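Periplasmic binding protein/LacI transcriptional regulator (Burkholderia graminis C4D1M, PDB 5HQJ) probably serves as the periplasmic sugar-binding component of an ABC transporter, here holding D-arabinose in its pyranose form between two lobes. Local coordinates at residues E141-G144 with K145-G149; G273-A276 with V277-V281; E94-S97 with V98-V101; N164-E167 with R168-G171. All coordinates share one frame; numbering follows the deposited sequence.

Interaction 1 (E141-G144 with K145-G149); sequences ETMG and KALNG
M143, a selenomethionine, and L147 meet one turn apart at the C-terminal end of helix 132-146. The branch methyl CD1 of L147 lies 3.8 Å from CG of M143 and also touches its SE atom; the two side chains cross at a slant. M143 has CG anti to its backbone N (chi1 -176°), and bends at chi2 and chi3 then fold the selenium back within reach of the leucine. Beneath them the i to i+4 backbone bonds continue: L147 N donates to M143 O at 2.9 Å, and K145 N and A146 N reach back in the same way to the carbonyls of E141 and T142. The helix then closes in a Schellman motif. N148 turns to positive phi, its N bonding to K145 O at 3.0 Å, while G149 N reaches back to G144 O at 2.8 Å. G149 follows with positive phi as well, a backbone setting that glycine adopts easily. Further out, M143 rests on L244 and E242 of strand 242-246 and on F215 of strand 211-216, and L147 touches K212, which seats this helix end against the sheet. The hydroxyl of T142 is bonded to T138 O, a turn earlier.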
ATOM      1  N   GLU A 141      14.361   0.667  11.963  1.00 11.95           N
ATOM      2  CA  GLU A 141      15.104  -0.140  12.934  1.00 12.82           C
ATOM      3  C   GLU A 141      15.853  -1.254  12.223  1.00 12.26           C
ATOM      4  O   GLU A 141      17.021  -1.531  12.526  1.00 13.02           O
ATOM      5  CB  GLU A 141      14.165  -0.729  13.977  1.00 18.45           C
ATOM      6  CG  GLU A 141      13.414   0.309  14.749  1.00 64.41           C
ATOM      7  CD  GLU A 141      12.142  -0.212  15.409  1.00117.94           C
ATOM      8  OE1 GLU A 141      11.466   0.587  16.090  1.00115.82           O
ATOM      9  OE2 GLU A 141      11.807  -1.403  15.241  1.00142.56           O
ATOM     10  N   THR A 142      15.180  -1.913  11.287  1.00 11.00           N
ATOM     11  CA  THR A 142      15.803  -2.971  10.533  1.00 13.01           C
ATOM     12  C   THR A 142      17.060  -2.444   9.819  1.00 10.02           C
ATOM     13  O   THR A 142      18.159  -3.034   9.853  1.00 13.92           O
ATOM     14  CB  THR A 142      14.829  -3.569   9.517  1.00 11.46           C
ATOM     15  OG1 THR A 142      13.676  -4.164  10.172  1.00 17.28           O
ATOM     16  CG2 THR A 142      15.553  -4.617   8.681  1.00 16.99           C
HETATM   17  N   MSE A 143      16.913  -1.311   9.127  1.00  9.48           N
HETATM   18  CA  MSE A 143      18.036  -0.723   8.450  1.00 11.59           C
HETATM   19  C   MSE A 143      19.173  -0.305   9.389  1.00 13.91           C
HETATM   20  O   MSE A 143      20.337  -0.540   9.106  1.00 12.18           O
HETATM   21  CB  MSE A 143      17.557   0.493   7.634  1.00 12.69           C
HETATM   22  CG  MSE A 143      18.668   1.122   6.794  1.00  7.61           C
HETATM   23 SE   MSE A 143      19.099   0.010   5.239  1.00 16.39          SE
HETATM   24  CE  MSE A 143      17.568   0.346   4.069  1.00 12.11           C
ATOM     25  N   GLY A 144      18.825   0.333  10.503  1.00 11.44           N
ATOM     26  CA  GLY A 144      19.805   0.843  11.434  1.00 11.48           C
ATOM     27  C   GLY A 144      20.645  -0.277  12.003  1.00 14.96           C
ATOM     28  O   GLY A 144      21.862  -0.149  12.104  1.00 13.09           O
ATOM     29  N   LYS A 145      19.999  -1.387  12.314  1.00 15.56           N
ATOM     30  CA  LYS A 145      20.696  -2.573  12.809  1.00 14.40           C
ATOM     31  C   LYS A 145      21.585  -3.139  11.696  1.00 17.11           C
ATOM     32  O   LYS A 145      22.795  -3.370  11.881  1.00 19.23           O
ATOM     33  CB  LYS A 145      19.678  -3.587  13.312  1.00 16.97           C
ATOM     34  CG  LYS A 145      20.245  -4.817  13.982  1.00 41.51           C
ATOM     35  CD  LYS A 145      19.083  -5.682  14.481  1.00100.79           C
ATOM     36  CE  LYS A 145      19.526  -6.822  15.385  1.00103.33           C
ATOM     37  NZ  LYS A 145      20.493  -7.742  14.731  1.00109.54           N
ATOM     38  N   ALA A 146      21.024  -3.277  10.500  1.00 17.36           N
ATOM     39  CA  ALA A 146      21.788  -3.842   9.387  1.00 13.12           C
ATOM     40  C   ALA A 146      23.028  -3.045   9.014  1.00 16.80           C
ATOM     41  O   ALA A 146      24.050  -3.634   8.635  1.00 19.73           O
ATOM     42  CB  ALA A 146      20.892  -3.998   8.170  1.00 12.92           C
ATOM     43  N   LEU A 147      22.941  -1.711   9.089  1.00 13.70           N
ATOM     44  CA  LEU A 147      24.058  -0.833   8.783  1.00 15.09           C
ATOM     45  C   LEU A 147      24.961  -0.530   9.992  1.00 10.30           C
ATOM     46  O   LEU A 147      25.910   0.233   9.865  1.00 14.33           O
ATOM     47  CB  LEU A 147      23.523   0.483   8.190  1.00 10.93           C
ATOM     48  CG  LEU A 147      22.772   0.335   6.868  1.00 12.36           C
ATOM     49  CD1 LEU A 147      22.353   1.752   6.373  1.00 21.18           C
ATOM     50  CD2 LEU A 147      23.628  -0.361   5.835  1.00 17.84           C
ATOM     51  N   ASN A 148      24.649  -1.115  11.160  1.00 16.03           N
ATOM     52  CA  ASN A 148      25.382  -0.780  12.378  1.00 23.38           C
ATOM     53  C   ASN A 148      25.399   0.732  12.568  1.00 15.27           C
ATOM     54  O   ASN A 148      26.422   1.314  12.956  1.00 18.78           O
ATOM     55  CB  ASN A 148      26.813  -1.332  12.323  1.00 34.95           C
ATOM     56  CG  ASN A 148      26.853  -2.808  11.984  1.00 67.23           C
ATOM     57  OD1 ASN A 148      26.375  -3.645  12.749  1.00113.33           O
ATOM     58  ND2 ASN A 148      27.431  -3.136  10.835  1.00 65.68           N
ATOM     59  N   GLY A 149      24.250   1.351  12.301  1.00 14.22           N
ATOM     60  CA  GLY A 149      24.062   2.777  12.495  1.00 14.19           C
ATOM     61  C   GLY A 149      24.873   3.712  11.609  1.00 11.73           C
ATOM     62  O   GLY A 149      25.046   4.914  11.916  1.00 13.57           O
TER

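Interaction 2 (G273-A276 with V277-V281); sequences GSLA and VDHLV
H279 and L275 are joined one turn apart on helix 269-284, where a single carbonyl serves as their meeting point. L275 O accepts the backbone N-H of H279 at 2.8 Å, and the imidazole lies beside the same oxygen, its CD2 carbon 3.3 Å from L275 O, which sits at the ring edge and in the plane of the ring. The ring is brought there by a CG set beside the backbone N (chi1 -78°). Its ND1 is satisfied by E288 OE1, beyond the segments.

The other main-chain acceptors are used in the same i to i+4 pattern. S274 O takes D278 N at 3.0 Å in an almost straight bond (173°), A276 O takes L280 N at 2.9 Å, and the bond from V277 N to G273 O is longer at 3.2 Å. D278 folds over the first of these: its OD2 stands 3.5 Å from S274 O, but both are acceptors and they do not bond.

Apolar groups also rest on carbonyls already engaged by the backbone, CG2 of V277 near G273 O and CG of L280 near A276 O. Outward, V277 packs on A49, A52 and A53 of helix 42-56, while A276, H279 and L280 meet L113 of strand 111-115. On another side L275 and H279 both touch I294 of strand 294-295. This is the regular alpha-helical arrangement of a helix laid against the parallel sheet of one alpha/beta lobe in a periplasmic binding protein.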
ATOM      1  N   GLY A 273      -9.265  -6.919   1.891  1.00 12.92           N
ATOM      2  CA  GLY A 273     -10.416  -7.005   0.996  1.00 14.54           C
ATOM      3  C   GLY A 273     -11.527  -7.823   1.610  1.00 15.53           C
ATOM      4  O   GLY A 273     -12.726  -7.506   1.510  1.00 15.66           O
ATOM      5  N   SER A 274     -11.143  -8.902   2.283  1.00 13.52           N
ATOM      6  CA  SER A 274     -12.116  -9.725   2.957  1.00 19.05           C
ATOM      7  C   SER A 274     -12.869  -8.963   4.061  1.00 15.96           C
ATOM      8  O   SER A 274     -14.109  -8.953   4.133  1.00 15.29           O
ATOM      9  CB  SER A 274     -11.392 -10.936   3.557  1.00 18.63           C
ATOM     10  OG  SER A 274     -12.331 -11.875   3.959  1.00 25.34           O
ATOM     11  N   LEU A 275     -12.101  -8.334   4.943  1.00 14.07           N
ATOM     12  CA  LEU A 275     -12.687  -7.510   6.009  1.00 14.34           C
ATOM     13  C   LEU A 275     -13.491  -6.358   5.457  1.00 14.44           C
ATOM     14  O   LEU A 275     -14.544  -6.028   5.995  1.00 17.55           O
ATOM     15  CB  LEU A 275     -11.594  -6.964   6.921  1.00 15.88           C
ATOM     16  CG  LEU A 275     -10.919  -8.018   7.795  1.00 17.64           C
ATOM     17  CD1 LEU A 275      -9.773  -7.345   8.477  1.00 18.70           C
ATOM     18  CD2 LEU A 275     -11.882  -8.701   8.826  1.00 20.81           C
ATOM     19  N   ALA A 276     -13.020  -5.757   4.377  1.00 16.54           N
ATOM     20  CA  ALA A 276     -13.768  -4.631   3.798  1.00 14.16           C
ATOM     21  C   ALA A 276     -15.193  -5.066   3.428  1.00 20.84           C
ATOM     22  O   ALA A 276     -16.177  -4.393   3.755  1.00 19.82           O
ATOM     23  CB  ALA A 276     -13.061  -4.088   2.609  1.00 17.43           C
ATOM     24  N   VAL A 277     -15.321  -6.198   2.749  1.00 17.60           N
ATOM     25  CA  VAL A 277     -16.651  -6.671   2.370  1.00 16.27           C
ATOM     26  C   VAL A 277     -17.464  -7.098   3.587  1.00 16.49           C
ATOM     27  O   VAL A 277     -18.631  -6.701   3.748  1.00 19.64           O
ATOM     28  CB  VAL A 277     -16.554  -7.823   1.354  1.00 17.92           C
ATOM     29  CG1 VAL A 277     -17.888  -8.452   1.148  1.00 17.74           C
ATOM     30  CG2 VAL A 277     -16.019  -7.301   0.017  1.00 19.12           C
ATOM     31  N   ASP A 278     -16.857  -7.888   4.474  1.00 19.46           N
ATOM     32  CA  ASP A 278     -17.530  -8.317   5.678  1.00 21.33           C
ATOM     33  C   ASP A 278     -18.045  -7.176   6.559  1.00 27.00           C
ATOM     34  O   ASP A 278     -19.178  -7.238   7.050  1.00 24.21           O
ATOM     35  CB  ASP A 278     -16.598  -9.217   6.471  1.00 20.97           C
ATOM     36  CG  ASP A 278     -16.607 -10.646   5.961  1.00 32.82           C
ATOM     37  OD1 ASP A 278     -17.628 -11.068   5.363  1.00 29.31           O
ATOM     38  OD2 ASP A 278     -15.603 -11.338   6.176  1.00 35.43           O
ATOM     39  N   HIS A 279     -17.252  -6.123   6.736  1.00 19.01           N
ATOM     40  CA  HIS A 279     -17.730  -4.984   7.499  1.00 21.90           C
ATOM     41  C   HIS A 279     -18.735  -4.140   6.715  1.00 25.38           C
ATOM     42  O   HIS A 279     -19.667  -3.592   7.301  1.00 22.69           O
ATOM     43  CB  HIS A 279     -16.542  -4.165   7.980  1.00 16.00           C
ATOM     44  CG  HIS A 279     -15.878  -4.783   9.168  1.00 16.05           C
ATOM     45  ND1 HIS A 279     -16.375  -4.647  10.457  1.00 21.42           N
ATOM     46  CD2 HIS A 279     -14.809  -5.604   9.261  1.00 17.99           C
ATOM     47  CE1 HIS A 279     -15.603  -5.324  11.287  1.00 19.25           C
ATOM     48  NE2 HIS A 279     -14.638  -5.909  10.592  1.00 20.99           N
ATOM     49  N   LEU A 280     -18.592  -4.061   5.397  1.00 25.44           N
ATOM     50  CA  LEU A 280     -19.619  -3.373   4.627  1.00 26.71           C
ATOM     51  C   LEU A 280     -20.950  -4.098   4.825  1.00 32.37           C
ATOM     52  O   LEU A 280     -21.974  -3.481   5.142  1.00 27.91           O
ATOM     53  CB  LEU A 280     -19.250  -3.307   3.152  1.00 22.60           C
ATOM     54  CG  LEU A 280     -18.339  -2.149   2.708  1.00 25.56           C
ATOM     55  CD1 LEU A 280     -18.138  -2.182   1.196  1.00 19.56           C
ATOM     56  CD2 LEU A 280     -18.886  -0.779   3.127  1.00 20.63           C
ATOM     57  N   VAL A 281     -20.942  -5.416   4.672  1.00 28.15           N
ATOM     58  CA  VAL A 281     -22.176  -6.175   4.787  1.00 29.16           C
ATOM     59  C   VAL A 281     -22.789  -6.012   6.177  1.00 41.80           C
ATOM     60  O   VAL A 281     -24.001  -5.841   6.322  1.00 30.25           O
ATOM     61  CB  VAL A 281     -21.963  -7.681   4.502  1.00 24.15           C
ATOM     62  CG1 VAL A 281     -23.235  -8.457   4.832  1.00 22.02           C
ATOM     63  CG2 VAL A 281     -21.564  -7.900   3.056  1.00 28.52           C
TER

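Interaction 3 (E94-S97 with V98-V101); sequences EPKS and VESV
K96 and E99 meet in a local contact at the start of a helix, where the loop after strand 87-90 turns into helix 99-106 in one of the two alpha/beta lobes of a periplasmic binding protein. Residues 95-97 already have helical phi/psi but lack the regular helical bonds; E94 folds its carboxylate back over them, and OE2 is gripped twice by S97: the hydroxyl OG donates at 2.6 Å to the anti lone pair, and the backbone N donates at 2.8 Å from the syn side, somewhat out of the carboxylate plane. A weak bond from K96 N to OE1 adds to this, and K96 NZ makes a long salt bridge to the same oxygen.

Across the turn, E99 N bonds to K96 O at 3.2 Å, with the donor well above the carbonyl plane. The side chains of K96 and E99 run side by side in the same direction, yet their charged ends stay apart, NZ of K96 lying 6.7 Å from OE2 of E99. P95 O receives two carbon contacts, from CG of E99 and from CG1 of V98, and is hydrogen-bonded to S119 OG. V98 in turn packs on V92 and on I77 of helix 71-82.

One water bridges the turn and the first helical residues: it accepts from V101 N at 2.7 Å and donates weakly to S97 O, with another weak bond to S100 OG at 3.3 Å.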
ATOM      1  N   GLU A  94      -5.589  10.226  -3.103  1.00 30.93           N
ATOM      2  CA  GLU A  94      -5.355  11.526  -2.473  1.00 43.12           C
ATOM      3  C   GLU A  94      -6.594  11.914  -1.625  1.00 30.18           C
ATOM      4  O   GLU A  94      -7.699  12.028  -2.151  1.00 31.03           O
ATOM      5  CB  GLU A  94      -5.033  12.568  -3.551  1.00 43.22           C
ATOM      6  CG  GLU A  94      -4.370  13.855  -3.028  1.00 39.67           C
ATOM      7  CD  GLU A  94      -5.340  14.696  -2.247  1.00 41.69           C
ATOM      8  OE1 GLU A  94      -4.955  15.195  -1.169  1.00 39.82           O
ATOM      9  OE2 GLU A  94      -6.494  14.828  -2.716  1.00 37.08           O
ATOM     10  N   PRO A  95      -6.404  12.094  -0.300  1.00 32.35           N
ATOM     11  CA  PRO A  95      -7.518  12.087   0.658  1.00 39.50           C
ATOM     12  C   PRO A  95      -8.479  13.260   0.529  1.00 46.58           C
ATOM     13  O   PRO A  95      -9.686  13.073   0.698  1.00 53.87           O
ATOM     14  CB  PRO A  95      -6.813  12.129   2.027  1.00 29.09           C
ATOM     15  CG  PRO A  95      -5.503  12.694   1.765  1.00 33.94           C
ATOM     16  CD  PRO A  95      -5.112  12.271   0.381  1.00 30.55           C
ATOM     17  N   LYS A  96      -7.960  14.450   0.238  1.00 53.89           N
ATOM     18  CA  LYS A  96      -8.810  15.627   0.231  1.00 54.62           C
ATOM     19  C   LYS A  96      -9.754  15.531  -0.961  1.00 39.39           C
ATOM     20  O   LYS A  96     -10.932  15.833  -0.831  1.00 43.55           O
ATOM     21  CB  LYS A  96      -7.989  16.936   0.192  1.00 55.18           C
ATOM     22  CG  LYS A  96      -7.115  17.209   1.449  1.00 49.69           C
ATOM     23  CD  LYS A  96      -5.751  16.502   1.346  1.00 73.13           C
ATOM     24  CE  LYS A  96      -4.876  16.633   2.597  1.00 96.73           C
ATOM     25  NZ  LYS A  96      -3.634  15.801   2.477  1.00 99.36           N
ATOM     26  N   SER A  97      -9.246  15.064  -2.105  1.00 36.79           N
ATOM     27  CA  SER A  97     -10.023  15.016  -3.336  1.00 38.35           C
ATOM     28  C   SER A  97     -11.421  14.406  -3.175  1.00 36.85           C
ATOM     29  O   SER A  97     -12.384  14.807  -3.821  1.00 38.35           O
ATOM     30  CB  SER A  97      -9.254  14.206  -4.394  1.00 53.64           C
ATOM     31  OG  SER A  97      -8.044  14.841  -4.757  1.00 69.23           O
ATOM     32  N   VAL A  98     -11.516  13.399  -2.327  1.00 39.35           N
ATOM     33  CA  VAL A  98     -12.673  12.522  -2.333  1.00 34.72           C
ATOM     34  C   VAL A  98     -13.608  12.755  -1.123  1.00 35.25           C
ATOM     35  O   VAL A  98     -14.662  12.123  -1.001  1.00 35.17           O
ATOM     36  CB  VAL A  98     -12.173  11.058  -2.388  1.00 32.39           C
ATOM     37  CG1 VAL A  98     -11.570  10.630  -1.053  1.00 31.24           C
ATOM     38  CG2 VAL A  98     -13.262  10.139  -2.875  1.00 40.22           C
ATOM     39  N   GLU A  99     -13.242  13.699  -0.253  1.00 37.56           N
ATOM     40  CA  GLU A  99     -14.013  13.928   0.971  1.00 40.64           C
ATOM     41  C   GLU A  99     -15.473  14.284   0.685  1.00 38.27           C
ATOM     42  O   GLU A  99     -16.381  13.801   1.359  1.00 38.16           O
ATOM     43  CB  GLU A  99     -13.391  15.048   1.818  1.00 39.52           C
ATOM     44  CG  GLU A  99     -11.954  14.799   2.237  1.00 35.68           C
ATOM     45  CD  GLU A  99     -11.431  15.855   3.177  1.00 41.56           C
ATOM     46  OE1 GLU A  99     -12.189  16.801   3.472  1.00 46.51           O
ATOM     47  OE2 GLU A  99     -10.266  15.754   3.606  1.00 46.38           O
ATOM     48  N   SER A 100     -15.699  15.143  -0.306  1.00 43.45           N
ATOM     49  CA  SER A 100     -17.028  15.684  -0.537  1.00 42.17           C
ATOM     50  C   SER A 100     -18.034  14.651  -1.059  1.00 41.85           C
ATOM     51  O   SER A 100     -19.159  14.567  -0.565  1.00 42.71           O
ATOM     52  CB  SER A 100     -16.933  16.864  -1.514  1.00 58.80           C
ATOM     53  OG  SER A 100     -15.573  17.217  -1.726  1.00 61.61           O
ATOM     54  N   VAL A 101     -17.643  13.872  -2.060  1.00 40.73           N
ATOM     55  CA  VAL A 101     -18.562  12.899  -2.645  1.00 40.52           C
ATOM     56  C   VAL A 101     -18.800  11.715  -1.696  1.00 38.78           C
ATOM     57  O   VAL A 101     -19.863  11.098  -1.712  1.00 39.10           O
ATOM     58  CB  VAL A 101     -18.043  12.395  -4.011  1.00 39.85           C
ATOM     59  CG1 VAL A 101     -16.744  11.584  -3.849  1.00 40.92           C
ATOM     60  CG2 VAL A 101     -19.112  11.578  -4.733  1.00 41.03           C
TER
HETATM   61  O   HOH W   1     -15.813  14.728  -3.874  1.00 35.52           O

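Interaction 4 (N164-E167 with R168-G171); sequences NLNE and RIAG. With 64K (alpha-D-arabinopyranose), chain B.
N164 and R168, one turn apart on helix 163-176, send their side chains the same way, side by side, toward the bound alpha-D-arabinopyranose. Their flat groups are not stacked in parallel: the amide and guanidinium planes stand 52° apart, with CG of N164 over one guanidinium face. N164 ND2 and R168 NH2 are 3.3 Å apart, but both are donors, and each directs a hydrogen at the sugar.

N164 ND2 donates to O1 at 2.9 Å. R168 NH2 gives a nearly straight bond to O2 at 2.7 Å, the sugar oxygen lying at the guanidinium edge and in its plane, while NH1 reaches O3 at 2.8 Å. The arginine chain is extended from CG to NE, which carries its tip the full distance from the helix to the ligand. N164 instead places CG between its backbone N and carbonyl carbon (chi1 55°), and OD1 accepts a weak bond from L165 N. L165 crosses the arginine at a slant, CD2 coming 3.1 Å from NH1.

Behind these groups the helix is regular, R168 N bonding to N164 O at 3.0 Å. K36, itself a pocket residue, bonds through NZ to N164 OD1; behind the arginine, N132 OD1 takes R168 NE and V217 O shares NH1. F246, also of the pocket, adds a cation-pi contact to R168.

Three neighbouring sugar oxygens therefore each receive a nitrogen donor from this single helical turn, an arrangement that would favour a ligand with hydroxyls matching this spacing.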
ATOM      1  N   ASN A 164      -0.628   6.807   2.816  1.00 17.63           N
ATOM      2  CA  ASN A 164      -0.040   5.671   3.465  1.00 19.61           C
ATOM      3  C   ASN A 164       1.449   5.744   3.157  1.00 11.19           C
ATOM      4  O   ASN A 164       2.246   5.444   4.023  1.00 11.82           O
ATOM      5  CB  ASN A 164      -0.705   4.337   3.050  1.00 20.40           C
ATOM      6  CG  ASN A 164      -0.721   4.077   1.537  1.00 29.63           C
ATOM      7  OD1 ASN A 164      -0.477   4.959   0.715  1.00 18.78           O
ATOM      8  ND2 ASN A 164      -1.055   2.833   1.176  1.00 19.98           N
ATOM      9  N   LEU A 165       1.807   6.161   1.934  1.00 11.69           N
ATOM     10  CA  LEU A 165       3.203   6.197   1.524  1.00  7.56           C
ATOM     11  C   LEU A 165       3.911   7.281   2.274  1.00  7.17           C
ATOM     12  O   LEU A 165       5.001   7.079   2.769  1.00 10.28           O
ATOM     13  CB  LEU A 165       3.336   6.431   0.031  1.00 11.91           C
ATOM     14  CG  LEU A 165       2.751   5.361  -0.862  1.00 13.44           C
ATOM     15  CD1 LEU A 165       3.189   5.634  -2.272  1.00 10.75           C
ATOM     16  CD2 LEU A 165       3.131   3.931  -0.414  1.00 14.55           C
ATOM     17  N   ASN A 166       3.263   8.433   2.427  1.00  7.67           N
ATOM     18  CA  ASN A 166       3.911   9.506   3.165  1.00 12.94           C
ATOM     19  C   ASN A 166       4.068   9.198   4.653  1.00 10.18           C
ATOM     20  O   ASN A 166       5.055   9.577   5.254  1.00 11.86           O
ATOM     21  CB  ASN A 166       3.159  10.831   2.981  1.00 12.67           C
ATOM     22  CG  ASN A 166       3.288  11.362   1.585  1.00 14.53           C
ATOM     23  OD1 ASN A 166       4.231  11.030   0.865  1.00 21.01           O
ATOM     24  ND2 ASN A 166       2.363  12.205   1.191  1.00 16.43           N
ATOM     25  N   GLU A 167       3.125   8.466   5.239  1.00  9.53           N
ATOM     26  CA  GLU A 167       3.290   7.994   6.585  1.00 10.98           C
ATOM     27  C   GLU A 167       4.461   7.031   6.724  1.00 10.47           C
ATOM     28  O   GLU A 167       5.179   7.086   7.701  1.00  9.55           O
ATOM     29  CB  GLU A 167       1.992   7.339   7.043  1.00 18.55           C
ATOM     30  CG  GLU A 167       0.924   8.407   7.273  1.00 23.43           C
ATOM     31  CD  GLU A 167      -0.461   7.841   7.521  1.00 72.85           C
ATOM     32  OE1 GLU A 167      -0.703   6.692   7.124  1.00 26.68           O
ATOM     33  OE2 GLU A 167      -1.310   8.545   8.103  1.00 84.73           O
ATOM     34  N   ARG A 168       4.628   6.141   5.758  1.00  9.58           N
ATOM     35  CA  ARG A 168       5.741   5.218   5.763  1.00  7.43           C
ATOM     36  C   ARG A 168       7.041   6.010   5.777  1.00 13.21           C
ATOM     37  O   ARG A 168       7.981   5.717   6.514  1.00  8.57           O
ATOM     38  CB  ARG A 168       5.723   4.301   4.524  1.00  8.69           C
ATOM     39  CG  ARG A 168       4.554   3.332   4.569  1.00 10.97           C
ATOM     40  CD  ARG A 168       4.397   2.539   3.260  1.00 12.64           C
ATOM     41  NE  ARG A 168       3.086   1.917   3.282  1.00 12.94           N
ATOM     42  CZ  ARG A 168       2.497   1.323   2.263  1.00 12.32           C
ATOM     43  NH1 ARG A 168       3.121   1.183   1.089  1.00 12.13           N
ATOM     44  NH2 ARG A 168       1.275   0.797   2.418  1.00 12.07           N
ATOM     45  N   ILE A 169       7.116   6.998   4.906  1.00  8.81           N
ATOM     46  CA  ILE A 169       8.315   7.847   4.889  1.00  5.86           C
ATOM     47  C   ILE A 169       8.566   8.576   6.228  1.00  7.90           C
ATOM     48  O   ILE A 169       9.707   8.656   6.768  1.00  7.07           O
ATOM     49  CB  ILE A 169       8.229   8.900   3.747  1.00  7.09           C
ATOM     50  CG1 ILE A 169       8.154   8.215   2.380  1.00 11.03           C
ATOM     51  CG2 ILE A 169       9.426   9.888   3.765  1.00  9.22           C
ATOM     52  CD1 ILE A 169       7.764   9.164   1.239  1.00 22.02           C
ATOM     53  N   ALA A 170       7.511   9.136   6.795  1.00 11.48           N
ATOM     54  CA  ALA A 170       7.632   9.795   8.100  1.00  6.64           C
ATOM     55  C   ALA A 170       8.100   8.836   9.193  1.00  6.99           C
ATOM     56  O   ALA A 170       8.939   9.206  10.010  1.00 10.49           O
ATOM     57  CB  ALA A 170       6.331  10.443   8.445  1.00  9.71           C
ATOM     58  N   GLY A 171       7.595   7.607   9.181  1.00  7.44           N
ATOM     59  CA  GLY A 171       8.080   6.593  10.102  1.00 13.08           C
ATOM     60  C   GLY A 171       9.555   6.264   9.948  1.00 11.64           C
ATOM     61  O   GLY A 171      10.291   6.151  10.931  1.00  8.39           O
TER
HETATM   62  O2  64K B 401      -0.156  -0.129   0.316  1.00 16.25           O
HETATM   63  C2  64K B 401       0.342   0.342  -0.981  1.00 23.94           C
HETATM   64  C3  64K B 401       1.202  -0.741  -1.549  1.00 16.72           C
HETATM   65  O3  64K B 401       2.435  -0.747  -0.863  1.00 17.68           O
HETATM   66  C4  64K B 401       1.536  -0.499  -3.017  1.00 25.40           C
HETATM   67  O4  64K B 401       2.407   0.633  -3.192  1.00 27.04           O
HETATM   68  C5  64K B 401       0.310  -0.233  -3.766  1.00 16.43           C
HETATM   69  O5  64K B 401      -0.301   0.975  -3.249  1.00 16.05           O
HETATM   70  C1  64K B 401      -0.816   0.627  -1.896  1.00 22.94           C
HETATM   71  O1  64K B 401      -1.508   1.708  -1.404  1.00 12.46           O

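Along the chain the order is interaction 3, 1, 4 and 2. Interactions 2 and 3 belong to the lobe built on the parallel sheet, on helix 269-284 and at the start of helix 99-106, with centres about 21 Å apart. Interactions 1 and 4 belong to the lobe of the mixed sheet, on helices 132-146 and 163-176; their centres are about 18 Å apart. Interaction 1 lies on the opposite side of the chain's centre from interactions 2 and 3, about 37 Å from each between centres. Only interaction 4 touches the sugar; its centre is about 10 Å from that of the chain, in keeping with a pocket between the lobes, while the other three lie farther out in the two lobes.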